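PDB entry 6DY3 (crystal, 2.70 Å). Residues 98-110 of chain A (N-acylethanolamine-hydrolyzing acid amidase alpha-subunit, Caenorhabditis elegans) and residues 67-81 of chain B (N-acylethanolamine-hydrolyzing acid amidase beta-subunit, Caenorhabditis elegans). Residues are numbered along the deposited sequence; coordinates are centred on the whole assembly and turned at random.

Chain A, residues 98-110: LYDVAAFDRRHIF
Chain B 67-81: SLNARYSGAYIDNIL

The alpha-subunit stretch is mostly loop and runs alongside a beta-subunit segment that begins as the end of a strand (67-70), crosses a loop and enters a helix. The two run in the same sense: CA of A:Asp100 lies 7.0 Å from CA of B:Ala70, CA of A:Phe104 lies 8.9 Å from CA of B:Tyr72, and CA of A:Ile109 lies 7.7 Å from CA of B:Ile77. No backbone hydrogen bond joins them; side chains make the contact, which buries 623 Å² in all.

Chain A leaves a helix at A:Leu98 and enters a type I turn, closed by A:Val101 N to A:Leu98 O at 3.2 Å. A:Tyr99 and A:Asp100 occupy the corners (phi/psi -61/-29 and -112/17), and both send CB toward chain B. A:Tyr99, chi1 p and chi2 93°, offers a broad apolar ring to the strand, its CE1 3.6 Å from CD2 of B:Leu68. Strand alternation suits this: B:Leu68 and B:Ala70 point toward chain A while B:Asn69 points away.

A:Asp100 (chi1 p, chi2 -25°) supplies the polar link. The hydroxyl OH of B:Tyr72 donates a hydrogen bond to OD2 of A:Asp100 at 3.1 Å, and the small CB of B:Ala70 approaches that same OD2 to 3.6 Å. A carboxylate is a strong acceptor for a buried phenol, and its charge is further balanced by a long salt bridge, NH2 of A:Arg106 to OD2 of A:Asp100 at 3.8 Å.

After A:Val101 and A:Ala102, whose CB atoms point away from chain B, A:Ala103 N bonds to A:Asp100 O at 3.1 Å, and the chain extends at A:Phe104 (phi/psi -130/113). With chi1 t and chi2 55°, the A:Phe104 ring makes an offset stack on B:Tyr72 (chi1 m, chi2 -67°), centroids 4.6 Å apart and planes at 25°. A flat apolar ring can lie over the tyrosine face while the hydroxyl keeps its bond to A:Asp100.

A:Asp105 is out of reach of chain B and bonds within its own stretch: its OD2 receives NH2 of A:Arg107 at 2.7 Å, and its OD1 receives NE of A:Arg107 at 2.9 Å, a two-pronged salt bridge.

A:Arg106 (chi m, t, m, -170°) is inserted between two tyrosines. Its flat, delocalised guanidinium has CE1 of B:Tyr76 over one face and CD1 of B:Tyr72 over the other; NH1 of A:Arg106 lies 2.9 Å from that CE1 and 3.1 Å from that CD1. The aliphatic part contributes too: CD of A:Arg106 sits 3.7 Å from the ring centroid of B:Tyr76 (chi1 t, chi2 57°), 12° off the normal, a CH-pi contact.

Residues 107-109 have helical phi/psi without the regular bonds, and the CB of A:Ile109 points toward chain B. Its CG2 (chi m, m) meets CG1 of B:Ile77 (chi m, t) at 3.5 Å, branched aliphatic against branched aliphatic. A:Phe110 (chi1 m, chi2 -101°) leaves its backbone sideways, but its ring reaches the helix edge-on: CZ of A:Phe110 touches CD1 of B:Ile80 (chi t, t) at 3.3 Å, and its CE2 lies 4.0 Å from CE2 of B:Tyr76.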

# COMPACT_ATOMS: atom_id res chain seq x y z
N LEU A 98 -5.29 6.15 -10.18
CA LEU A 98 -4.85 4.89 -10.78
C LEU A 98 -3.57 4.42 -10.08
O LEU A 98 -2.48 4.36 -10.65
CB LEU A 98 -4.64 5.06 -12.28
CG LEU A 98 -5.83 5.64 -13.05
CD1 LEU A 98 -5.54 5.70 -14.53
CD2 LEU A 98 -7.11 4.85 -12.78
N TYR A 99 -3.74 4.06 -8.80
CA TYR A 99 -2.60 3.84 -7.92
C TYR A 99 -1.70 2.71 -8.43
O TYR A 99 -0.49 2.74 -8.19
CB TYR A 99 -3.08 3.54 -6.49
CG TYR A 99 -3.90 2.27 -6.36
CD1 TYR A 99 -3.30 1.06 -6.03
CD2 TYR A 99 -5.28 2.28 -6.56
CE1 TYR A 99 -4.04 -0.11 -5.92
CE2 TYR A 99 -6.03 1.11 -6.45
CZ TYR A 99 -5.40 -0.08 -6.13
OH TYR A 99 -6.14 -1.24 -6.01
N ASP A 100 -2.27 1.73 -9.14
CA ASP A 100 -1.53 0.54 -9.54
C ASP A 100 -1.30 0.47 -11.05
O ASP A 100 -0.97 -0.60 -11.58
CB ASP A 100 -2.27 -0.72 -9.08
CG ASP A 100 -3.57 -0.94 -9.86
OD1 ASP A 100 -4.12 0.05 -10.38
OD2 ASP A 100 -4.02 -2.10 -9.96
N VAL A 101 -1.46 1.58 -11.76
CA VAL A 101 -1.40 1.52 -13.22
C VAL A 101 -0.01 1.10 -13.69
O VAL A 101 0.12 0.40 -14.70
CB VAL A 101 -1.83 2.86 -13.83
CG1 VAL A 101 -0.82 3.96 -13.52
CG2 VAL A 101 -2.04 2.72 -15.32
N ALA A 102 1.03 1.52 -12.98
CA ALA A 102 2.40 1.17 -13.34
C ALA A 102 2.94 0.01 -12.51
O ALA A 102 4.10 -0.36 -12.67
CB ALA A 102 3.32 2.38 -13.20
N ALA A 103 2.11 -0.58 -11.65
CA ALA A 103 2.55 -1.70 -10.83
C ALA A 103 2.59 -3.00 -11.63
O ALA A 103 3.51 -3.80 -11.48
CB ALA A 103 1.63 -1.85 -9.63
N PHE A 104 1.60 -3.22 -12.50
CA PHE A 104 1.46 -4.46 -13.24
C PHE A 104 1.28 -4.12 -14.71
O PHE A 104 0.27 -3.52 -15.09
CB PHE A 104 0.28 -5.28 -12.70
CG PHE A 104 0.17 -6.65 -13.28
CD1 PHE A 104 1.24 -7.53 -13.23
CD2 PHE A 104 -1.01 -7.08 -13.88
CE1 PHE A 104 1.14 -8.80 -13.76
CE2 PHE A 104 -1.11 -8.35 -14.41
CZ PHE A 104 -0.04 -9.21 -14.35
N ASP A 105 2.27 -4.47 -15.53
CA ASP A 105 2.25 -4.09 -16.94
C ASP A 105 1.18 -4.88 -17.69
O ASP A 105 1.25 -6.11 -17.77
CB ASP A 105 3.62 -4.33 -17.56
CG ASP A 105 3.83 -3.53 -18.83
OD1 ASP A 105 2.84 -3.03 -19.40
OD2 ASP A 105 5.00 -3.38 -19.26
N ARG A 106 0.20 -4.17 -18.24
CA ARG A 106 -0.91 -4.78 -18.96
C ARG A 106 -1.09 -4.16 -20.34
O ARG A 106 -2.19 -4.18 -20.90
CB ARG A 106 -2.20 -4.67 -18.14
CG ARG A 106 -2.22 -5.57 -16.92
CD ARG A 106 -3.45 -5.33 -16.05
NE ARG A 106 -3.36 -4.08 -15.30
CZ ARG A 106 -4.21 -3.73 -14.33
NH1 ARG A 106 -5.21 -4.53 -13.99
NH2 ARG A 106 -4.05 -2.56 -13.70
N ARG A 107 -0.01 -3.61 -20.90
CA ARG A 107 -0.10 -2.97 -22.21
C ARG A 107 -0.16 -3.98 -23.35
O ARG A 107 -0.70 -3.67 -24.42
CB ARG A 107 1.10 -2.04 -22.41
CG ARG A 107 1.03 -0.77 -21.56
CD ARG A 107 2.33 0.01 -21.61
NE ARG A 107 3.43 -0.69 -20.94
CZ ARG A 107 4.64 -0.18 -20.76
NH1 ARG A 107 4.92 1.03 -21.20
NH2 ARG A 107 5.57 -0.89 -20.13
N HIS A 108 0.37 -5.19 -23.15
CA HIS A 108 0.28 -6.23 -24.17
C HIS A 108 -1.17 -6.59 -24.49
O HIS A 108 -1.44 -7.09 -25.58
CB HIS A 108 1.03 -7.48 -23.71
CG HIS A 108 0.48 -8.09 -22.46
ND1 HIS A 108 0.70 -7.55 -21.21
CD2 HIS A 108 -0.28 -9.19 -22.27
CE1 HIS A 108 0.10 -8.29 -20.30
NE2 HIS A 108 -0.50 -9.30 -20.91
N ILE A 109 -2.09 -6.34 -23.56
CA ILE A 109 -3.50 -6.63 -23.81
C ILE A 109 -4.07 -5.67 -24.84
O ILE A 109 -4.98 -6.03 -25.61
CB ILE A 109 -4.30 -6.58 -22.49
CG1 ILE A 109 -3.70 -7.54 -21.46
CG2 ILE A 109 -5.77 -6.90 -22.74
CD1 ILE A 109 -3.68 -9.00 -21.90
N PHE A 110 -3.58 -4.43 -24.88
CA PHE A 110 -4.02 -3.46 -25.87
C PHE A 110 -3.10 -3.46 -27.09
O PHE A 110 -3.53 -3.75 -28.21
CB PHE A 110 -4.06 -2.06 -25.26
CG PHE A 110 -5.12 -1.90 -24.20
CD1 PHE A 110 -6.32 -1.28 -24.50
CD2 PHE A 110 -4.91 -2.38 -22.92
CE1 PHE A 110 -7.29 -1.13 -23.54
CE2 PHE A 110 -5.89 -2.23 -21.95
CZ PHE A 110 -7.08 -1.61 -22.26
N SER B 67 -1.87 -3.12 4.81
CA SER B 67 -1.26 -3.07 3.49
C SER B 67 -2.29 -3.52 2.46
O SER B 67 -3.11 -4.40 2.72
CB SER B 67 -0.01 -3.96 3.40
OG SER B 67 -0.35 -5.34 3.44
N LEU B 68 -2.23 -2.92 1.27
CA LEU B 68 -3.17 -3.21 0.20
C LEU B 68 -2.44 -3.84 -0.98
O LEU B 68 -1.42 -3.33 -1.43
CB LEU B 68 -3.90 -1.94 -0.26
CG LEU B 68 -4.95 -2.17 -1.34
CD1 LEU B 68 -6.23 -1.42 -1.01
CD2 LEU B 68 -4.41 -1.76 -2.70
N ASN B 69 -2.97 -4.97 -1.45
CA ASN B 69 -2.51 -5.62 -2.66
C ASN B 69 -3.55 -5.43 -3.76
O ASN B 69 -4.74 -5.66 -3.54
CB ASN B 69 -2.27 -7.11 -2.44
CG ASN B 69 -1.16 -7.39 -1.44
OD1 ASN B 69 -0.67 -6.48 -0.76
ND2 ASN B 69 -0.75 -8.65 -1.35
N ALA B 70 -3.10 -5.02 -4.94
CA ALA B 70 -4.00 -4.98 -6.07
C ALA B 70 -4.43 -6.39 -6.42
O ALA B 70 -3.70 -7.36 -6.20
CB ALA B 70 -3.32 -4.31 -7.27
N ARG B 71 -5.64 -6.51 -6.96
CA ARG B 71 -6.22 -7.81 -7.29
C ARG B 71 -6.51 -7.82 -8.78
O ARG B 71 -7.30 -7.00 -9.27
CB ARG B 71 -7.50 -8.06 -6.48
CG ARG B 71 -7.97 -9.49 -6.46
CD ARG B 71 -9.19 -9.61 -5.57
NE ARG B 71 -9.70 -10.97 -5.49
CZ ARG B 71 -10.81 -11.30 -4.86
NH1 ARG B 71 -11.53 -10.37 -4.25
NH2 ARG B 71 -11.21 -12.56 -4.83
N TYR B 72 -5.87 -8.73 -9.50
CA TYR B 72 -5.99 -8.83 -10.94
C TYR B 72 -6.65 -10.16 -11.30
O TYR B 72 -6.11 -11.23 -11.01
CB TYR B 72 -4.62 -8.72 -11.63
CG TYR B 72 -3.83 -7.52 -11.20
CD1 TYR B 72 -4.25 -6.24 -11.54
CD2 TYR B 72 -2.64 -7.65 -10.49
CE1 TYR B 72 -3.53 -5.12 -11.16
CE2 TYR B 72 -1.90 -6.55 -10.11
CZ TYR B 72 -2.35 -5.28 -10.45
OH TYR B 72 -1.64 -4.16 -10.08
N SER B 73 -7.80 -10.08 -11.94
CA SER B 73 -8.51 -11.24 -12.43
C SER B 73 -8.50 -11.19 -13.95
O SER B 73 -7.96 -10.26 -14.56
CB SER B 73 -9.94 -11.28 -11.88
OG SER B 73 -9.94 -11.29 -10.46
N GLY B 74 -9.08 -12.20 -14.58
CA GLY B 74 -9.16 -12.24 -16.02
C GLY B 74 -10.11 -11.18 -16.54
O GLY B 74 -10.68 -10.37 -15.81
N ALA B 75 -10.27 -11.18 -17.87
CA ALA B 75 -11.25 -10.33 -18.53
C ALA B 75 -10.97 -8.85 -18.25
O ALA B 75 -11.88 -8.07 -17.99
CB ALA B 75 -12.67 -10.70 -18.11
N TYR B 76 -9.69 -8.48 -18.31
CA TYR B 76 -9.32 -7.08 -18.15
C TYR B 76 -9.96 -6.21 -19.22
O TYR B 76 -10.35 -5.07 -18.96
CB TYR B 76 -7.80 -6.95 -18.19
CG TYR B 76 -7.26 -5.60 -17.78
CD1 TYR B 76 -7.56 -5.05 -16.54
CD2 TYR B 76 -6.43 -4.88 -18.63
CE1 TYR B 76 -7.07 -3.82 -16.16
CE2 TYR B 76 -5.92 -3.65 -18.26
CZ TYR B 76 -6.25 -3.12 -17.02
OH TYR B 76 -5.75 -1.89 -16.64
N ILE B 77 -10.10 -6.74 -20.44
CA ILE B 77 -10.79 -6.02 -21.50
C ILE B 77 -12.25 -5.80 -21.13
O ILE B 77 -12.78 -4.69 -21.23
CB ILE B 77 -10.67 -6.78 -22.83
CG1 ILE B 77 -9.22 -6.74 -23.33
CG2 ILE B 77 -11.62 -6.20 -23.89
CD1 ILE B 77 -8.95 -7.61 -24.54
N ASP B 78 -12.93 -6.87 -20.70
CA ASP B 78 -14.36 -6.79 -20.44
C ASP B 78 -14.68 -5.79 -19.35
O ASP B 78 -15.75 -5.17 -19.37
CB ASP B 78 -14.92 -8.15 -20.05
CG ASP B 78 -15.02 -9.11 -21.22
OD1 ASP B 78 -14.33 -8.87 -22.24
OD2 ASP B 78 -15.77 -10.10 -21.12
N ASN B 79 -13.77 -5.61 -18.39
CA ASN B 79 -14.09 -4.90 -17.16
C ASN B 79 -13.28 -3.63 -16.94
O ASN B 79 -13.39 -3.03 -15.86
CB ASN B 79 -13.87 -5.82 -15.95
CG ASN B 79 -14.79 -7.02 -15.96
OD1 ASN B 79 -14.35 -8.13 -15.64
ND2 ASN B 79 -16.06 -6.82 -16.31
N ILE B 80 -12.52 -3.17 -17.93
CA ILE B 80 -11.63 -2.03 -17.71
C ILE B 80 -12.42 -0.80 -17.31
O ILE B 80 -12.02 -0.04 -16.42
CB ILE B 80 -10.77 -1.77 -18.97
CG1 ILE B 80 -9.91 -0.54 -18.71
CG2 ILE B 80 -11.65 -1.54 -20.22
CD1 ILE B 80 -8.70 -0.47 -19.58
N LEU B 81 -13.58 -0.59 -17.95
CA LEU B 81 -14.42 0.57 -17.63
C LEU B 81 -14.90 0.50 -16.19
O LEU B 81 -14.90 1.52 -15.49
CB LEU B 81 -15.62 0.63 -18.57
CG LEU B 81 -15.33 1.04 -20.01
CD1 LEU B 81 -16.65 1.22 -20.72
CD2 LEU B 81 -14.49 2.29 -20.11